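PDB 3FKJ: putative phosphosugar isomerases from Salmonella typhimurium LT2, which probably acts as an isomerase of phosphorylated sugars, binding carbohydrate derivatives through its sugar isomerase (SIS) folds. Local coordinates for residues F55-Y60 / A157-L162; S181-F186 / E310-L315; F223-Q228 / L316-L321; I265-S270 / Q292-D297. All blocks are in the same frame, centred on the assembly; numbering follows the deposited sequence.

Interaction 1: residues F55-Y60 / A157-L162; sequences FWPGKY and AYSLWL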
# COMPACT_ATOMS: atom_id res chain seq x y z
N PHE A 55 4.07 -9.60 6.19
CA PHE A 55 4.85 -8.68 6.98
C PHE A 55 4.05 -7.52 7.57
O PHE A 55 4.60 -6.78 8.37
CB PHE A 55 6.02 -8.13 6.14
CG PHE A 55 7.10 -9.13 5.86
CD1 PHE A 55 7.65 -9.89 6.89
CD2 PHE A 55 7.59 -9.29 4.57
CE1 PHE A 55 8.66 -10.80 6.62
CE2 PHE A 55 8.58 -10.18 4.30
CZ PHE A 55 9.12 -10.95 5.32
N TRP A 56 2.78 -7.36 7.17
CA TRP A 56 1.95 -6.28 7.65
C TRP A 56 1.87 -6.18 9.18
O TRP A 56 1.94 -5.07 9.71
CB TRP A 56 0.50 -6.37 7.12
CG TRP A 56 -0.21 -5.08 7.38
CD1 TRP A 56 -1.06 -4.79 8.40
CD2 TRP A 56 -0.07 -3.87 6.63
NE1 TRP A 56 -1.48 -3.48 8.32
CE2 TRP A 56 -0.88 -2.89 7.25
CE3 TRP A 56 0.67 -3.52 5.49
CZ2 TRP A 56 -0.99 -1.57 6.76
CZ3 TRP A 56 0.55 -2.20 4.99
CH2 TRP A 56 -0.28 -1.25 5.62
N PRO A 57 1.68 -7.32 9.90
CA PRO A 57 1.62 -7.20 11.35
C PRO A 57 2.81 -6.53 12.01
O PRO A 57 2.62 -5.72 12.91
CB PRO A 57 1.42 -8.64 11.82
CG PRO A 57 0.74 -9.31 10.63
CD PRO A 57 1.47 -8.71 9.46
N GLY A 58 4.02 -6.90 11.60
CA GLY A 58 5.21 -6.24 12.06
C GLY A 58 5.36 -4.80 11.57
O GLY A 58 5.77 -3.91 12.35
N LYS A 59 5.07 -4.58 10.29
CA LYS A 59 5.11 -3.23 9.72
C LYS A 59 4.23 -2.30 10.55
O LYS A 59 4.68 -1.25 11.03
CB LYS A 59 4.69 -3.24 8.24
CG LYS A 59 4.76 -1.86 7.53
CD LYS A 59 3.53 -1.56 6.71
CE LYS A 59 3.67 -0.31 5.82
NZ LYS A 59 4.11 0.97 6.47
N TYR A 60 2.98 -2.71 10.76
CA TYR A 60 2.01 -1.90 11.49
C TYR A 60 2.46 -1.63 12.95
O TYR A 60 2.36 -0.49 13.44
CB TYR A 60 0.59 -2.53 11.41
CG TYR A 60 -0.48 -1.74 12.14
CD1 TYR A 60 -0.93 -0.52 11.64
CD2 TYR A 60 -1.02 -2.18 13.34
CE1 TYR A 60 -1.87 0.24 12.31
CE2 TYR A 60 -1.99 -1.40 14.04
CZ TYR A 60 -2.42 -0.22 13.49
OH TYR A 60 -3.37 0.55 14.14
N ALA A 157 3.08 -14.39 11.79
CA ALA A 157 3.42 -14.29 13.21
C ALA A 157 4.88 -13.83 13.41
O ALA A 157 5.17 -13.04 14.28
CB ALA A 157 3.17 -15.63 13.91
N TYR A 158 5.80 -14.37 12.61
CA TYR A 158 7.22 -14.03 12.72
C TYR A 158 7.49 -12.56 12.38
O TYR A 158 8.42 -11.96 12.91
CB TYR A 158 8.06 -14.96 11.84
CG TYR A 158 8.61 -16.18 12.56
CD1 TYR A 158 9.73 -16.08 13.38
CD2 TYR A 158 8.03 -17.42 12.40
CE1 TYR A 158 10.26 -17.21 14.02
CE2 TYR A 158 8.54 -18.53 13.05
CZ TYR A 158 9.65 -18.42 13.86
OH TYR A 158 10.14 -19.54 14.47
N SER A 159 6.64 -11.96 11.54
CA SER A 159 6.77 -10.53 11.27
C SER A 159 6.59 -9.78 12.59
O SER A 159 7.28 -8.79 12.83
CB SER A 159 5.79 -10.01 10.19
OG SER A 159 4.46 -9.88 10.66
N LEU A 160 5.68 -10.26 13.46
CA LEU A 160 5.37 -9.53 14.69
C LEU A 160 6.43 -9.83 15.74
O LEU A 160 6.84 -8.94 16.47
CB LEU A 160 3.95 -9.83 15.19
CG LEU A 160 3.48 -9.03 16.43
CD1 LEU A 160 3.58 -7.53 16.28
CD2 LEU A 160 2.09 -9.42 16.83
N TRP A 161 6.89 -11.09 15.80
CA TRP A 161 8.00 -11.47 16.70
C TRP A 161 9.26 -10.64 16.42
O TRP A 161 9.88 -10.10 17.33
CB TRP A 161 8.34 -12.97 16.58
CG TRP A 161 7.37 -13.92 17.27
CD1 TRP A 161 6.59 -14.84 16.67
CD2 TRP A 161 7.13 -14.03 18.68
NE1 TRP A 161 5.86 -15.54 17.61
CE2 TRP A 161 6.17 -15.06 18.86
CE3 TRP A 161 7.63 -13.37 19.81
CZ2 TRP A 161 5.71 -15.45 20.13
CZ3 TRP A 161 7.15 -13.74 21.07
CH2 TRP A 161 6.19 -14.77 21.21
N LEU A 162 9.65 -10.58 15.15
CA LEU A 162 10.85 -9.85 14.73
C LEU A 162 10.69 -8.36 14.99
O LEU A 162 11.59 -7.72 15.54
CB LEU A 162 11.13 -10.09 13.24
CG LEU A 162 11.63 -11.49 12.93
CD1 LEU A 162 11.51 -11.84 11.40
CD2 LEU A 162 13.03 -11.59 13.43
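Ser159 presses its short side chain into the first turn of helix 56-65, and the tight part of this contact gathers round it. Its OG accepts the backbone N-H of Gly58 at 3.2 Å, with an N-H...O angle of 147°. The torsion that puts OG there (chi1 76°) sets it between the backbone N and the carbonyl carbon of its own residue. Its single proton can serve Ala156 O, the strongest partner, or Gly54 O. The Pro57 ring lies beside the same oxygen, CD being 3.4 Å from Ser159 OG, while Ser159 CB rests 3.6 Å from Phe55 CA and meets the edge of the Phe55 ring, close to its plane. With no side chain at Gly58, the backbones draw together: Gly58 CA stands 4.2 Å from Leu160 CA and makes a C-H...O contact of 3.4 Å with Ser159 O. The segment axes approach to 7.0 Å at 27°.

Packing slackens toward Leu160, whose CD1 only grazes Pro57 O at 3.9 Å. On the far side of helix 56-65, Trp56 and Lys59 point away from this interface and are partly exposed. There Lys59 pairs with Asp63, and Trp56 NE1 reaches Gly220 O. Phe55, by contrast, packs on strands 91-97 and 118-123, so the helix pair is seated on the parallel sheet of the N-terminal SIS domain. The chemistry implies a close backbone approach fixed by one buried hydroxyl, which accepts an N-H at the start of one helix and can give its proton to a carbonyl of either chain region.

Interaction 2: residues S181-F186 / E310-L315; sequences SAFGRF and EYFCGL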
# COMPACT_ATOMS: atom_id res chain seq x y z
N SER A 181 3.11 -12.79 26.31
CA SER A 181 2.14 -13.68 26.96
C SER A 181 0.83 -13.64 26.15
O SER A 181 0.14 -14.64 26.11
CB SER A 181 1.96 -13.36 28.46
OG SER A 181 0.99 -12.36 28.68
N ALA A 182 0.54 -12.52 25.47
CA ALA A 182 -0.56 -12.48 24.48
C ALA A 182 -0.31 -13.54 23.41
O ALA A 182 -1.20 -14.31 23.07
CB ALA A 182 -0.67 -11.11 23.83
N PHE A 183 0.92 -13.58 22.88
CA PHE A 183 1.30 -14.61 21.88
C PHE A 183 1.18 -16.04 22.44
O PHE A 183 0.93 -16.99 21.69
CB PHE A 183 2.73 -14.40 21.37
CG PHE A 183 2.84 -14.04 19.89
CD1 PHE A 183 2.20 -14.81 18.92
CD2 PHE A 183 3.66 -12.98 19.48
CE1 PHE A 183 2.33 -14.52 17.57
CE2 PHE A 183 3.77 -12.64 18.11
CZ PHE A 183 3.11 -13.41 17.16
N GLY A 184 1.38 -16.19 23.76
CA GLY A 184 1.22 -17.50 24.42
C GLY A 184 -0.23 -17.97 24.47
O GLY A 184 -0.48 -19.16 24.64
N ARG A 185 -1.16 -17.03 24.33
CA ARG A 185 -2.58 -17.32 24.33
C ARG A 185 -3.15 -17.43 22.92
O ARG A 185 -4.33 -17.75 22.73
CB ARG A 185 -3.34 -16.23 25.09
CG ARG A 185 -3.25 -16.37 26.59
CD ARG A 185 -4.16 -15.39 27.30
NE ARG A 185 -3.61 -14.04 27.27
CZ ARG A 185 -2.59 -13.63 28.02
NH1 ARG A 185 -1.98 -14.45 28.87
NH2 ARG A 185 -2.17 -12.37 27.92
N PHE A 186 -2.29 -17.20 21.95
CA PHE A 186 -2.76 -16.97 20.60
C PHE A 186 -3.32 -18.24 19.98
O PHE A 186 -4.35 -18.19 19.30
CB PHE A 186 -1.65 -16.38 19.73
CG PHE A 186 -2.12 -15.98 18.35
CD1 PHE A 186 -3.16 -15.06 18.19
CD2 PHE A 186 -1.53 -16.52 17.21
CE1 PHE A 186 -3.59 -14.65 16.90
CE2 PHE A 186 -1.97 -16.14 15.94
CZ PHE A 186 -3.00 -15.20 15.79
N GLU A 310 -4.78 -5.36 19.76
CA GLU A 310 -4.98 -4.72 18.46
C GLU A 310 -3.94 -5.23 17.48
O GLU A 310 -4.26 -5.48 16.34
CB GLU A 310 -4.90 -3.20 18.59
CG GLU A 310 -4.88 -2.43 17.27
CD GLU A 310 -4.60 -0.96 17.46
OE1 GLU A 310 -5.14 -0.37 18.42
OE2 GLU A 310 -3.85 -0.39 16.65
N TYR A 311 -2.70 -5.41 17.95
CA TYR A 311 -1.60 -5.82 17.06
C TYR A 311 -1.71 -7.24 16.49
O TYR A 311 -0.99 -7.58 15.56
CB TYR A 311 -0.23 -5.59 17.73
CG TYR A 311 0.07 -4.11 17.99
CD1 TYR A 311 -0.00 -3.19 16.97
CD2 TYR A 311 0.38 -3.65 19.25
CE1 TYR A 311 0.22 -1.88 17.18
CE2 TYR A 311 0.63 -2.31 19.47
CZ TYR A 311 0.53 -1.42 18.43
OH TYR A 311 0.77 -0.06 18.58
N PHE A 312 -2.64 -8.06 17.02
CA PHE A 312 -2.83 -9.45 16.56
C PHE A 312 -4.03 -9.62 15.64
O PHE A 312 -4.31 -10.76 15.21
CB PHE A 312 -3.07 -10.42 17.75
CG PHE A 312 -1.91 -10.53 18.67
CD1 PHE A 312 -1.67 -9.54 19.61
CD2 PHE A 312 -1.03 -11.60 18.57
CE1 PHE A 312 -0.58 -9.62 20.48
CE2 PHE A 312 0.07 -11.68 19.41
CZ PHE A 312 0.30 -10.67 20.37
N CYS A 313 -4.76 -8.53 15.39
CA CYS A 313 -5.97 -8.59 14.56
C CYS A 313 -5.70 -9.15 13.16
O CYS A 313 -6.47 -9.97 12.69
CB CYS A 313 -6.66 -7.24 14.44
SG CYS A 313 -7.54 -6.78 15.95
N GLY A 314 -4.61 -8.75 12.52
CA GLY A 314 -4.32 -9.22 11.17
C GLY A 314 -4.03 -10.72 11.18
O GLY A 314 -4.54 -11.45 10.36
N LEU A 315 -3.19 -11.14 12.11
CA LEU A 315 -2.86 -12.54 12.30
C LEU A 315 -4.10 -13.41 12.57
O LEU A 315 -4.27 -14.47 11.99
CB LEU A 315 -1.89 -12.70 13.46
CG LEU A 315 -0.49 -12.11 13.33
CD1 LEU A 315 0.26 -12.42 14.60
CD2 LEU A 315 0.22 -12.69 12.13
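Phe312 drives the edge of its ring into the face of Phe183, the one edge-to-face pair of this contact. Its CE2 sits over the centre of the Phe183 ring, 3.6 Å above the plane; the centroids are 5.0 Å apart and the planes turned by 80°. Trp161 of helix 155-170 stacks on the opposite face of Phe183, so that ring is held between two aromatic neighbours. Phe186 completes the cluster more loosely, its ring inclined to that of Phe312 by 42° with centroids 5.8 Å apart.

Aliphatic contacts fill in around the rings. Ala182 CB touches Phe312 CZ at 3.6 Å. Leu315 bridges the other two phenylalanines: its CB meets Phe186 CZ at 3.6 Å, and its CD1 approaches Phe183 CZ at 4.0 Å. Phe312 reaches this cluster because its CG lies opposite the carbonyl carbon (chi1 -64°), directing the ring toward the junction of helices 176-184 and 186-196.

Polar bonding stays off the interface. Arg185 NH2 bonds to Ser181 OG within its own segment and to Leu304 O beyond it, while Glu310 forms a salt bridge with Arg272. That junction is thus joined to the 3-10 turn and first turn of helix 313-331 by dispersion and by one aromatic C-H facing a pi cloud, a buried contact held by apolar packing, with its polar groups bonded elsewhere.

Interaction 3: residues F223-Q228 / L316-L321; sequences FGAAHQ and LHNCVL. With SCN (thiocyanate ion), chain C.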
# COMPACT_ATOMS: atom_id res chain seq x y z
N PHE A 223 -5.48 -4.43 7.72
CA PHE A 223 -5.48 -4.06 6.34
C PHE A 223 -4.67 -5.02 5.47
O PHE A 223 -5.08 -5.39 4.37
CB PHE A 223 -5.08 -2.61 6.13
CG PHE A 223 -5.08 -2.23 4.68
CD1 PHE A 223 -6.27 -2.18 3.99
CD2 PHE A 223 -3.92 -2.05 4.00
CE1 PHE A 223 -6.30 -1.91 2.65
CE2 PHE A 223 -3.95 -1.75 2.65
CZ PHE A 223 -5.15 -1.67 1.99
N GLY A 224 -3.55 -5.52 5.99
CA GLY A 224 -2.75 -6.50 5.25
C GLY A 224 -3.55 -7.75 4.94
O GLY A 224 -3.51 -8.28 3.83
N ALA A 225 -4.24 -8.23 5.94
CA ALA A 225 -5.13 -9.39 5.81
C ALA A 225 -6.22 -9.22 4.73
O ALA A 225 -6.59 -10.16 4.03
CB ALA A 225 -5.78 -9.68 7.14
N ALA A 226 -6.71 -8.01 4.60
CA ALA A 226 -7.74 -7.71 3.66
C ALA A 226 -7.16 -7.76 2.26
O ALA A 226 -7.75 -8.32 1.35
CB ALA A 226 -8.39 -6.37 3.99
N HIS A 227 -6.00 -7.15 2.09
CA HIS A 227 -5.35 -7.15 0.84
C HIS A 227 -4.91 -8.55 0.42
O HIS A 227 -5.10 -8.93 -0.73
CB HIS A 227 -4.19 -6.16 0.84
CG HIS A 227 -3.57 -6.01 -0.51
ND1 HIS A 227 -4.26 -5.45 -1.56
CD2 HIS A 227 -2.37 -6.42 -1.01
CE1 HIS A 227 -3.48 -5.47 -2.64
NE2 HIS A 227 -2.34 -6.05 -2.33
N GLN A 228 -4.33 -9.30 1.37
CA GLN A 228 -3.95 -10.64 1.11
C GLN A 228 -5.14 -11.49 0.64
O GLN A 228 -5.04 -12.21 -0.33
CB GLN A 228 -3.33 -11.25 2.36
CG GLN A 228 -2.79 -12.67 2.22
CD GLN A 228 -2.07 -13.10 3.45
OE1 GLN A 228 -1.28 -12.31 4.07
NE2 GLN A 228 -2.39 -14.29 3.90
N LEU A 316 -4.98 -12.92 13.42
CA LEU A 316 -6.22 -13.66 13.65
C LEU A 316 -7.09 -13.78 12.40
O LEU A 316 -7.63 -14.87 12.13
CB LEU A 316 -6.99 -13.02 14.81
CG LEU A 316 -8.32 -13.68 15.21
CD1 LEU A 316 -8.12 -15.09 15.72
CD2 LEU A 316 -8.98 -12.82 16.26
N HIS A 317 -7.27 -12.67 11.66
CA HIS A 317 -8.08 -12.71 10.44
C HIS A 317 -7.49 -13.71 9.45
O HIS A 317 -8.22 -14.48 8.90
CB HIS A 317 -8.20 -11.33 9.76
CG HIS A 317 -9.12 -10.37 10.45
ND1 HIS A 317 -10.47 -10.61 10.60
CD2 HIS A 317 -8.89 -9.16 11.02
CE1 HIS A 317 -11.02 -9.59 11.24
NE2 HIS A 317 -10.08 -8.70 11.51
N ASN A 318 -6.17 -13.71 9.23
CA ASN A 318 -5.54 -14.66 8.31
C ASN A 318 -6.00 -16.09 8.65
O ASN A 318 -6.39 -16.86 7.79
CB ASN A 318 -3.99 -14.64 8.40
CG ASN A 318 -3.31 -13.41 7.77
OD1 ASN A 318 -3.89 -12.62 7.02
ND2 ASN A 318 -2.02 -13.30 8.05
N CYS A 319 -5.99 -16.42 9.93
CA CYS A 319 -6.39 -17.75 10.38
C CYS A 319 -7.89 -18.04 10.25
O CYS A 319 -8.28 -19.12 9.81
CB CYS A 319 -5.94 -17.98 11.83
SG CYS A 319 -4.15 -17.88 12.06
N VAL A 320 -8.72 -17.09 10.65
CA VAL A 320 -10.17 -17.28 10.64
C VAL A 320 -10.66 -17.42 9.20
O VAL A 320 -11.55 -18.22 8.92
CB VAL A 320 -10.90 -16.11 11.38
CG1 VAL A 320 -12.36 -16.00 10.95
CG2 VAL A 320 -10.77 -16.28 12.92
N LEU A 321 -10.04 -16.67 8.28
CA LEU A 321 -10.36 -16.70 6.86
C LEU A 321 -10.15 -18.07 6.21
O LEU A 321 -10.86 -18.40 5.27
CB LEU A 321 -9.59 -15.60 6.07
CG LEU A 321 -10.14 -14.17 6.14
CD1 LEU A 321 -9.12 -13.15 5.63
CD2 LEU A 321 -11.47 -14.06 5.39
S SCN C . -0.70 -16.23 12.37
C SCN C . -0.91 -16.10 10.62
N SCN C . -1.03 -15.98 9.46
O HOH W 1 -5.72 -12.53 5.06
O HOH W 2 -0.86 -10.94 6.51
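The side-chain amides of Gln228 and Asn318 meet at a slant, their planes 35° apart and offset from each other, without a direct bond; Gln228 NE2 remains 3.8 Å from Asn318 OD1. Water links them instead. One molecule donates to Gln228 OE1 at 2.8 Å and accepts from Asn318 ND2, whose other N-H goes to the nitrogen of a bound thiocyanate at 3.2 Å. A second water spends both protons across the interface, on Ala225 O and on Asn318 OD1, the latter at 2.7 Å. Gln228 OE1 also bonds to Thr53 OG1, which further steadies its amide.

Below this wet layer the helices touch through small groups. Ala225 CB packs against Asn318 OD1 at 3.5 Å and His317 CB at 3.9 Å. With CG opposite its carbonyl carbon (chi1 -75°), the His317 ring is carried down to Gln268 O, which NE2 binds. The segment axes pass 9.2 Å apart at 34°, and Ala225, His317 and Leu321 all rest on Leu267 of strand 263-268. Two helices side by side on one face of a parallel sheet are characteristic of the three-layer alpha-beta-alpha SIS fold, here in what is probably the second, C-terminal copy.

Interaction 4: residues I265-S270 / Q292-D297; sequences ILLQSS and QLIDAD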
# COMPACT_ATOMS: atom_id res chain seq x y z
N ILE A 265 -16.44 -7.83 2.06
CA ILE A 265 -16.01 -8.55 3.24
C ILE A 265 -15.12 -7.56 4.03
O ILE A 265 -14.05 -7.15 3.55
CB ILE A 265 -15.22 -9.86 2.90
CG1 ILE A 265 -16.06 -10.72 1.93
CG2 ILE A 265 -14.85 -10.60 4.22
CD1 ILE A 265 -15.30 -11.75 1.10
N LEU A 266 -15.62 -7.17 5.21
CA LEU A 266 -14.92 -6.27 6.13
C LEU A 266 -14.28 -7.09 7.22
O LEU A 266 -14.95 -7.85 7.92
CB LEU A 266 -15.86 -5.22 6.74
CG LEU A 266 -15.31 -4.24 7.81
CD1 LEU A 266 -14.28 -3.33 7.21
CD2 LEU A 266 -16.43 -3.42 8.40
N LEU A 267 -12.97 -6.96 7.34
CA LEU A 267 -12.20 -7.54 8.43
C LEU A 267 -12.02 -6.46 9.46
O LEU A 267 -11.08 -5.69 9.37
CB LEU A 267 -10.84 -8.02 7.94
CG LEU A 267 -10.88 -8.99 6.74
CD1 LEU A 267 -9.50 -9.45 6.52
CD2 LEU A 267 -11.81 -10.18 6.97
N GLN A 268 -12.95 -6.41 10.40
CA GLN A 268 -13.01 -5.38 11.44
C GLN A 268 -12.00 -5.67 12.57
O GLN A 268 -11.80 -6.82 12.98
CB GLN A 268 -14.44 -5.27 12.02
CG GLN A 268 -14.62 -4.16 13.04
CD GLN A 268 -16.07 -3.90 13.42
OE1 GLN A 268 -16.92 -4.79 13.31
NE2 GLN A 268 -16.35 -2.68 13.89
N SER A 269 -11.39 -4.59 13.04
CA SER A 269 -10.35 -4.65 14.05
C SER A 269 -10.86 -4.20 15.42
O SER A 269 -11.87 -3.46 15.53
CB SER A 269 -9.19 -3.70 13.68
OG SER A 269 -8.58 -4.03 12.46
N SER A 270 -10.15 -4.66 16.45
CA SER A 270 -10.25 -4.06 17.76
C SER A 270 -9.38 -2.81 17.79
O SER A 270 -8.60 -2.54 16.86
CB SER A 270 -9.77 -5.04 18.84
OG SER A 270 -8.35 -5.15 18.79
N GLN A 292 -20.33 -9.21 4.48
CA GLN A 292 -19.86 -10.25 5.41
C GLN A 292 -18.93 -9.53 6.37
O GLN A 292 -17.87 -9.02 5.97
CB GLN A 292 -19.09 -11.35 4.69
CG GLN A 292 -18.40 -12.37 5.63
CD GLN A 292 -19.42 -13.22 6.38
OE1 GLN A 292 -20.48 -13.51 5.86
NE2 GLN A 292 -19.11 -13.59 7.62
N LEU A 293 -19.36 -9.45 7.62
CA LEU A 293 -18.54 -8.88 8.67
C LEU A 293 -17.77 -10.00 9.37
O LEU A 293 -18.35 -10.99 9.77
CB LEU A 293 -19.42 -8.13 9.66
CG LEU A 293 -18.72 -7.33 10.77
CD1 LEU A 293 -17.67 -6.35 10.24
CD2 LEU A 293 -19.78 -6.62 11.57
N ILE A 294 -16.46 -9.84 9.49
CA ILE A 294 -15.66 -10.72 10.36
C ILE A 294 -14.96 -9.83 11.38
O ILE A 294 -14.06 -9.07 11.04
CB ILE A 294 -14.65 -11.54 9.54
CG1 ILE A 294 -15.41 -12.35 8.45
CG2 ILE A 294 -13.85 -12.45 10.47
CD1 ILE A 294 -14.54 -13.11 7.47
N ASP A 295 -15.40 -9.93 12.64
CA ASP A 295 -14.98 -8.99 13.67
C ASP A 295 -13.98 -9.63 14.62
O ASP A 295 -14.33 -10.59 15.32
CB ASP A 295 -16.21 -8.50 14.46
CG ASP A 295 -15.86 -7.42 15.50
OD1 ASP A 295 -14.67 -7.00 15.57
OD2 ASP A 295 -16.78 -6.98 16.23
N ALA A 296 -12.76 -9.08 14.68
CA ALA A 296 -11.74 -9.63 15.60
C ALA A 296 -12.23 -9.66 17.06
O ALA A 296 -12.00 -10.65 17.77
CB ALA A 296 -10.43 -8.87 15.49
N ASP A 297 -12.89 -8.59 17.49
CA ASP A 297 -13.37 -8.46 18.87
C ASP A 297 -14.39 -9.52 19.28
O ASP A 297 -14.48 -9.84 20.46
CB ASP A 297 -13.97 -7.07 19.14
CG ASP A 297 -13.07 -6.19 20.01
OD1 ASP A 297 -12.21 -6.75 20.73
OD2 ASP A 297 -13.23 -4.94 19.99
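Gln268 lies across its neighbours on strand 290-295, and its side chain meets them atom by atom. CB touches Leu293 CD1 at 3.8 Å; CG, opposite the backbone N (chi1 -176°), then runs past Asp295 OD1 at the same distance. At the tip, OE1 settles between Leu293 CD1 at 3.5 Å and Asp295 CG at 3.6 Å, with the amide and carboxylate planes 28° apart. The other tip atom, NE2, turns to Asp278 OD1 on helix 274-286. Asp295 is itself paired with Arg274, whose positive charge would probably offset the repulsion between the carboxylate and the nearby amide oxygen.

Beneath this row the backbones form a regular parallel ladder of four bonds: Leu266 N to Gln292 O, Ile294 N to Leu266 O, Gln268 N to Ile294 O, and Ala296 N to Gln268 O, each close to 3.0 Å. The second is nearly straight, at 173°. On the opposite face Ile294 CD1 fits against Leu267 CD2 at 4.0 Å and Ile265 CG2 at 4.1 Å. Past the strand end, Asp297 N bonds to Asp295 OD1 in an Asx turn.

Strand 263-268 also pairs with strand 213-218, whereas 290-295 lies outermost in the sheet within this chain. Joined through helix 274-286, the two strands make a beta-alpha-beta crossover, the repeating element of the parallel sheet of an SIS fold.

In the fold
Helix 313-331 serves both interaction 2, at its start, and interaction 3, one turn further on; their centres lie 13 Å apart. Interactions 1 and 2 are joined by Ala157 N against Leu315 CD2 at 3.3 Å and by a probable hydrogen bond of 2.7 Å from Tyr60 OH to Glu310 OE2. Interaction 4 meets interaction 3 through the His317 bond and touches interaction 2 through Cys313. Interaction 1, beside the first sheet, and interaction 4, within the second, stay about 7 Å apart at their nearest atoms. The thiocyanate, probably from the crystallisation liquor, binds Asn318 of interaction 3 and lies about 4 Å from the side chain of Leu315 in interaction 2.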